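Local coordinates for protein DNA polymerase II large subunit (Pyrococcus horikoshii, PDB 7OEC) that is an intein carried within the host polymerase sequence that probably cuts itself out by protein splicing and joins the two flanking host segments, at residues A[11-16]-A[20-25]; A[50-55]-A[149-154]. The protein carries 2 engineered substitutions. All coordinates share one frame; numbering follows the deposited sequence. Where two conformers were deposited one is given.

Contact 1: residues A[11-16]-A[20-25]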
loop_
_atom_site.group_PDB
_atom_site.type_symbol
_atom_site.label_atom_id
_atom_site.label_comp_id
_atom_site.label_asym_id
_atom_site.label_seq_id
_atom_site.Cartn_x
_atom_site.Cartn_y
_atom_site.Cartn_z
ATOM N N ILE A 11 -0.212 -4.431 5.623
ATOM C CA ILE A 11 0.816 -3.411 5.580
ATOM C C ILE A 11 1.870 -3.637 6.665
ATOM O O ILE A 11 1.550 -4.044 7.792
ATOM C CB ILE A 11 0.186 -2.014 5.687
ATOM C CG1 ILE A 11 1.229 -0.940 5.441
ATOM C CG2 ILE A 11 -0.539 -1.900 6.954
ATOM C CD1 ILE A 11 0.605 0.415 5.154
ATOM N N LEU A 12 3.137 -3.405 6.302
ATOM C CA LEU A 12 4.256 -3.597 7.218
ATOM C C LEU A 12 4.446 -2.363 8.091
ATOM O O LEU A 12 4.643 -1.243 7.593
ATOM C CB LEU A 12 5.522 -3.855 6.421
ATOM C CG LEU A 12 6.774 -4.240 7.202
ATOM C CD1 LEU A 12 6.569 -5.537 7.976
ATOM C CD2 LEU A 12 7.984 -4.315 6.274
ATOM N N VAL A 13 4.344 -2.574 9.400
ATOM C CA VAL A 13 4.427 -1.534 10.404
ATOM C C VAL A 13 5.376 -1.986 11.506
ATOM O O VAL A 13 5.800 -3.140 11.581
ATOM C CB VAL A 13 3.043 -1.191 11.002
ATOM C CG1 VAL A 13 2.141 -0.572 9.901
ATOM C CG2 VAL A 13 2.365 -2.376 11.659
ATOM N N GLN A 14 5.733 -1.032 12.345
ATOM C CA GLN A 14 6.490 -1.280 13.553
ATOM C C GLN A 14 5.596 -0.854 14.704
ATOM O O GLN A 14 5.234 0.327 14.796
ATOM C CB GLN A 14 7.755 -0.435 13.565
ATOM C CG GLN A 14 8.635 -0.903 14.692
ATOM C CD GLN A 14 9.772 -0.023 14.920
ATOM O OE1 GLN A 14 10.904 -0.433 14.712
ATOM N NE2 GLN A 14 9.505 1.213 15.359
ATOM N N ILE A 15 5.205 -1.803 15.551
ATOM C CA ILE A 15 4.320 -1.509 16.676
ATOM C C ILE A 15 5.113 -1.738 17.951
ATOM O O ILE A 15 5.619 -2.845 18.187
ATOM C CB ILE A 15 3.029 -2.345 16.668
ATOM C CG1 ILE A 15 2.201 -2.060 15.403
ATOM C CG2 ILE A 15 2.239 -2.013 17.936
ATOM C CD1 ILE A 15 0.987 -2.861 15.270
ATOM N N ASN A 16 5.288 -0.677 18.730
ATOM C CA ASN A 16 6.049 -0.746 19.963
ATOM C C ASN A 16 7.392 -1.449 19.746
ATOM O O ASN A 16 7.804 -2.324 20.517
ATOM C CB ASN A 16 5.271 -1.442 21.080
ATOM C CG ASN A 16 4.061 -0.663 21.567
ATOM O OD1 ASN A 16 2.897 -1.071 21.373
ATOM N ND2 ASN A 16 4.324 0.401 22.284
ATOM N N GLN A 20 5.773 -5.977 12.152
ATOM C CA GLN A 20 4.724 -6.926 11.850
ATOM C C GLN A 20 3.822 -6.393 10.777
ATOM O O GLN A 20 3.900 -5.226 10.404
ATOM C CB GLN A 20 3.851 -7.122 13.041
ATOM C CG GLN A 20 3.303 -5.883 13.531
ATOM C CD GLN A 20 2.959 -6.069 14.955
ATOM O OE1 GLN A 20 3.774 -5.828 15.857
ATOM N NE2 GLN A 20 1.761 -6.577 15.184
ATOM N N ARG A 21 2.921 -7.255 10.333
ATOM C CA ARG A 21 1.959 -6.904 9.307
ATOM C C ARG A 21 0.584 -6.821 9.942
ATOM O O ARG A 21 0.221 -7.669 10.759
ATOM C CB ARG A 21 1.961 -7.906 8.157
ATOM C CG ARG A 21 3.082 -7.685 7.235
ATOM C CD ARG A 21 2.851 -8.574 6.048
ATOM N NE ARG A 21 4.145 -9.027 5.703
ATOM C CZ ARG A 21 4.419 -10.062 4.949
ATOM N NH1 ARG A 21 5.713 -10.283 4.794
ATOM N NH2 ARG A 21 3.458 -10.862 4.424
ATOM N N VAL A 22 -0.161 -5.775 9.604
ATOM C CA VAL A 22 -1.559 -5.678 10.017
ATOM C C VAL A 22 -2.382 -5.393 8.777
ATOM O O VAL A 22 -1.878 -4.848 7.805
ATOM C CB VAL A 22 -1.801 -4.582 11.070
ATOM C CG1 VAL A 22 -1.021 -4.870 12.327
ATOM C CG2 VAL A 22 -1.408 -3.250 10.543
ATOM N N THR A 23 -3.661 -5.755 8.801
ATOM C CA THR A 23 -4.465 -5.342 7.659
ATOM C C THR A 23 -4.778 -3.855 7.776
ATOM O O THR A 23 -4.683 -3.258 8.845
ATOM C CB THR A 23 -5.790 -6.090 7.586
ATOM O OG1 THR A 23 -6.560 -5.772 8.733
ATOM C CG2 THR A 23 -5.592 -7.606 7.460
ATOM N N LEU A 24 -5.177 -3.253 6.661
ATOM C CA LEU A 24 -5.539 -1.844 6.707
ATOM C C LEU A 24 -6.761 -1.621 7.584
ATOM O O LEU A 24 -6.864 -0.600 8.267
ATOM C CB LEU A 24 -5.788 -1.326 5.302
ATOM C CG LEU A 24 -4.579 -0.915 4.521
ATOM C CD1 LEU A 24 -4.967 -0.538 3.178
ATOM C CD2 LEU A 24 -3.985 0.262 5.174
ATOM N N LYS A 25 -7.716 -2.543 7.559
ATOM C CA LYS A 25 -8.840 -2.435 8.488
ATOM C C LYS A 25 -8.379 -2.466 9.955
ATOM O O LYS A 25 -8.838 -1.661 10.790
ATOM C CB LYS A 25 -9.873 -3.511 8.171
ATOM C CG LYS A 25 -11.132 -3.376 9.039
ATOM C CD LYS A 25 -12.199 -4.359 8.599
ATOM C CE LYS A 25 -13.147 -4.637 9.761
ATOM N NZ LYS A 25 -13.941 -5.941 9.583
#
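Ile11 opens the pairing with Val22, in an antiparallel hydrogen-bonded pair: Ile11 N donates to Val22 O at 2.8 Å, and Val22 N answers to Ile11 O at 3.0 Å. On the face they share, Ile11 CG2 leans against Val22 CG2 at 3.9 Å, and Leu24 CD2, at the start of the helix, reaches Ile11 CG2 more loosely. One residue on, Leu12 forms a non-hydrogen-bonded pair with Arg21. Both side chains turn to the other face, where Leu12 CD1 lies 4.2 Å from the aliphatic Arg21 CG; between the backbones, Arg21 CA approaches Ile11 O in a CA-H...O contact. Val13 then regains the hydrogen-bonded pattern with Gln20: Val13 N meets Gln20 O at 2.9 Å with an almost straight N-H...O angle of 176°, and Gln20 N returns a bond to Val13 O. Val13 CG2 comes within 4.0 Å of Val22 CG2, so that Val22 CG2 touches both Ile11 and Val13. Beyond the paired residues Ile15 points back at the partner strand and sends CD1 to Val22 CG1. Gln20 meets it crosswise: with CG set between the backbone N and the carbonyl carbon (chi1 56°) and the chain extended beyond, Gln20 CD rests 3.8 Å from Ile15 CD1. With an alanine here the chain beyond CB is gone, and Ile15 would probably lose the cover over its CG1-CD1 branch, leaving a gap beside it. The whole is a strongly twisted beta hairpin, its short strand segments inclined at 121°, that forms part of the beta-rich HINT fold of intein splicing domains.

Contact 2: residues A[50-55]-A[149-154]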
loop_
_atom_site.group_PDB
_atom_site.type_symbol
_atom_site.label_atom_id
_atom_site.label_comp_id
_atom_site.label_asym_id
_atom_site.label_seq_id
_atom_site.Cartn_x
_atom_site.Cartn_y
_atom_site.Cartn_z
ATOM N N ILE A 50 3.258 3.471 16.909
ATOM C CA ILE A 50 3.248 2.816 15.605
ATOM C C ILE A 50 3.970 3.694 14.598
ATOM O O ILE A 50 3.888 4.929 14.648
ATOM C CB ILE A 50 1.805 2.442 15.158
ATOM C CG1 ILE A 50 1.864 1.593 13.858
ATOM C CG2 ILE A 50 0.867 3.703 15.061
ATOM C CD1 ILE A 50 0.623 0.882 13.507
ATOM N N LYS A 51 4.747 3.037 13.741
ATOM C CA LYS A 51 5.355 3.658 12.581
ATOM C C LYS A 51 5.111 2.747 11.386
ATOM O O LYS A 51 4.853 1.553 11.532
ATOM C CB LYS A 51 6.846 3.894 12.824
ATOM C CG LYS A 51 7.168 5.001 13.826
ATOM C CD LYS A 51 8.646 5.081 13.980
ATOM C CE LYS A 51 9.054 6.038 15.082
ATOM N NZ LYS A 51 8.233 7.283 15.076
ATOM N N VAL A 52 5.148 3.314 10.197
ATOM C CA VAL A 52 4.960 2.542 8.983
ATOM C C VAL A 52 6.299 2.403 8.283
ATOM O O VAL A 52 7.128 3.323 8.303
ATOM C CB VAL A 52 3.863 3.176 8.105
ATOM C CG1 VAL A 52 4.260 4.537 7.549
ATOM C CG2 VAL A 52 3.518 2.242 6.976
ATOM N N TYR A 53 6.549 1.230 7.713
ATOM C CA TYR A 53 7.734 1.088 6.886
ATOM C C TYR A 53 7.484 1.621 5.479
ATOM O O TYR A 53 6.479 1.326 4.827
ATOM C CB TYR A 53 8.124 -0.369 6.808
ATOM C CG TYR A 53 8.814 -0.927 8.043
ATOM C CD1 TYR A 53 10.181 -0.896 8.154
ATOM C CD2 TYR A 53 8.103 -1.526 9.050
ATOM C CE1 TYR A 53 10.812 -1.429 9.218
ATOM C CE2 TYR A 53 8.730 -2.075 10.141
ATOM C CZ TYR A 53 10.092 -2.019 10.218
ATOM O OH TYR A 53 10.812 -2.542 11.263
ATOM N N SER A 54 8.399 2.426 5.023
ATOM C CA SER A 54 8.309 3.041 3.713
ATOM C C SER A 54 9.574 2.717 2.943
ATOM O O SER A 54 10.546 2.199 3.474
ATOM C CB SER A 54 8.158 4.574 3.772
ATOM O OG SER A 54 6.949 4.963 4.368
ATOM N N PHE A 55 9.549 3.025 1.672
ATOM C CA PHE A 55 10.715 2.891 0.826
ATOM C C PHE A 55 11.081 4.287 0.347
ATOM O O PHE A 55 10.225 5.012 -0.184
ATOM C CB PHE A 55 10.434 1.966 -0.362
ATOM C CG PHE A 55 11.673 1.482 -1.043
ATOM C CD1 PHE A 55 12.126 2.061 -2.220
ATOM C CD2 PHE A 55 12.431 0.471 -0.460
ATOM C CE1 PHE A 55 13.292 1.606 -2.805
ATOM C CE2 PHE A 55 13.601 0.030 -1.047
ATOM C CZ PHE A 55 14.022 0.584 -2.220
ATOM N N PHE A 149 -9.854 1.658 2.301
ATOM C CA PHE A 149 -9.011 2.238 3.338
ATOM C C PHE A 149 -7.739 2.829 2.770
ATOM O O PHE A 149 -7.227 2.376 1.747
ATOM C CB PHE A 149 -8.610 1.184 4.367
ATOM C CG PHE A 149 -9.800 0.656 5.145
ATOM C CD1 PHE A 149 -10.589 -0.337 4.623
ATOM C CD2 PHE A 149 -10.111 1.161 6.407
ATOM C CE1 PHE A 149 -11.620 -0.826 5.318
ATOM C CE2 PHE A 149 -11.146 0.664 7.127
ATOM C CZ PHE A 149 -11.931 -0.304 6.578
ATOM N N SER A 150 -7.221 3.848 3.440
ATOM C CA SER A 150 -5.950 4.417 3.022
ATOM C C SER A 150 -5.240 4.959 4.247
ATOM O O SER A 150 -5.729 4.861 5.375
ATOM C CB SER A 150 -6.120 5.525 1.975
ATOM O OG SER A 150 -4.889 5.810 1.300
ATOM N N LEU A 151 -4.085 5.558 4.006
ATOM C CA LEU A 151 -3.320 6.182 5.067
ATOM C C LEU A 151 -2.437 7.236 4.449
ATOM O O LEU A 151 -2.157 7.211 3.257
ATOM C CB LEU A 151 -2.421 5.222 5.843
ATOM C CG LEU A 151 -1.238 4.619 5.120
ATOM C CD1 LEU A 151 -0.310 3.999 6.092
ATOM C CD2 LEU A 151 -1.631 3.659 4.030
ATOM N N ASN A 152 -1.997 8.159 5.277
ATOM C CA ASN A 152 -0.987 9.125 4.876
ATOM C C ASN A 152 0.233 8.909 5.744
ATOM O O ASN A 152 0.161 9.010 6.972
ATOM C CB ASN A 152 -1.421 10.578 5.023
ATOM C CG ASN A 152 -0.314 11.578 4.513
ATOM O OD1 ASN A 152 0.380 11.337 3.502
ATOM N ND2 ASN A 152 -0.179 12.694 5.201
ATOM N N ALA A 153 1.342 8.577 5.092
ATOM C CA ALA A 153 2.633 8.362 5.719
ATOM C C ALA A 153 3.455 9.614 5.532
ATOM O O ALA A 153 3.590 10.104 4.411
ATOM C CB ALA A 153 3.384 7.240 5.012
ATOM N N LYS A 154 4.074 10.067 6.603
ATOM C CA LYS A 154 4.807 11.321 6.568
ATOM C C LYS A 154 5.999 11.214 5.618
ATOM O O LYS A 154 6.762 10.255 5.668
ATOM C CB LYS A 154 5.288 11.634 7.985
ATOM C CG LYS A 154 5.976 12.987 8.161
ATOM C CD LYS A 154 5.190 13.872 9.135
ATOM C CE LYS A 154 5.887 15.167 9.454
ATOM N NZ LYS A 154 5.352 15.720 10.765
#
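Val52 and Ala153 meet where two strands of the curled, beta-rich HINT fold of inteins cross face to face. The segments run at 86° to each other with their axes 8.9 Å apart, so side chains alone bridge the interval. Strand 61-74 pairs with both, and Thr65 illustrates the link: its backbone bonds to Val52, while its OG1 bonds to Lys154 O.

The closest packing is between methyls. Val52 directs one of its own, CG1, at the CB of Ala153, and the short alanine lets the strands come to 7.1 Å between the CA atoms of these two residues. The other valine methyl, CG2, reaches Leu151 CD1 at a looser 4.3 Å. Ser54 sits at the edge of the patch, its OG 4.3 Å from Ala153 CB; in the modelled conformer Ser54 OG bonds to Thr158 O rather than to anything in the facing segment.

Away from this interface the alternate residues look elsewhere. Leu151 and Ala153 face segment 50-55, whereas the CB of Asn152, between them in sequence, points away from it. Lys51 forms a salt bridge with Asp66, and Lys154 is exposed, its chain leading off into solvent. Back on the packed side, with chi1 67°, Val52 CG1 sits between its own backbone N and carbonyl carbon, and from there touches Ala153 CB at 3.8 Å.

Overall arrangement
The two contacts follow one another along the chain yet share a sheet, their centres about 9 Å apart. Strand 10-15 of contact 1 lies beside strand 50-56 of contact 2, with probable backbone hydrogen bonds from Gln14 N to Lys51 O at 2.8 Å and from Tyr53 N to Leu12 O at 3.1 Å. Ile11 belongs to contact 1 and packs on Val52 and Leu151, joining the hairpin to the crossing strands. In contact 2, strand 147-153 also pairs with strand 5-6, and Ala153 N bonds to Gln169 OE1, so both chain ends come to this strand, as expected where inteins bring their two splice junctions together. A zinc ion lies about 8 Å from the Ala153 side chain.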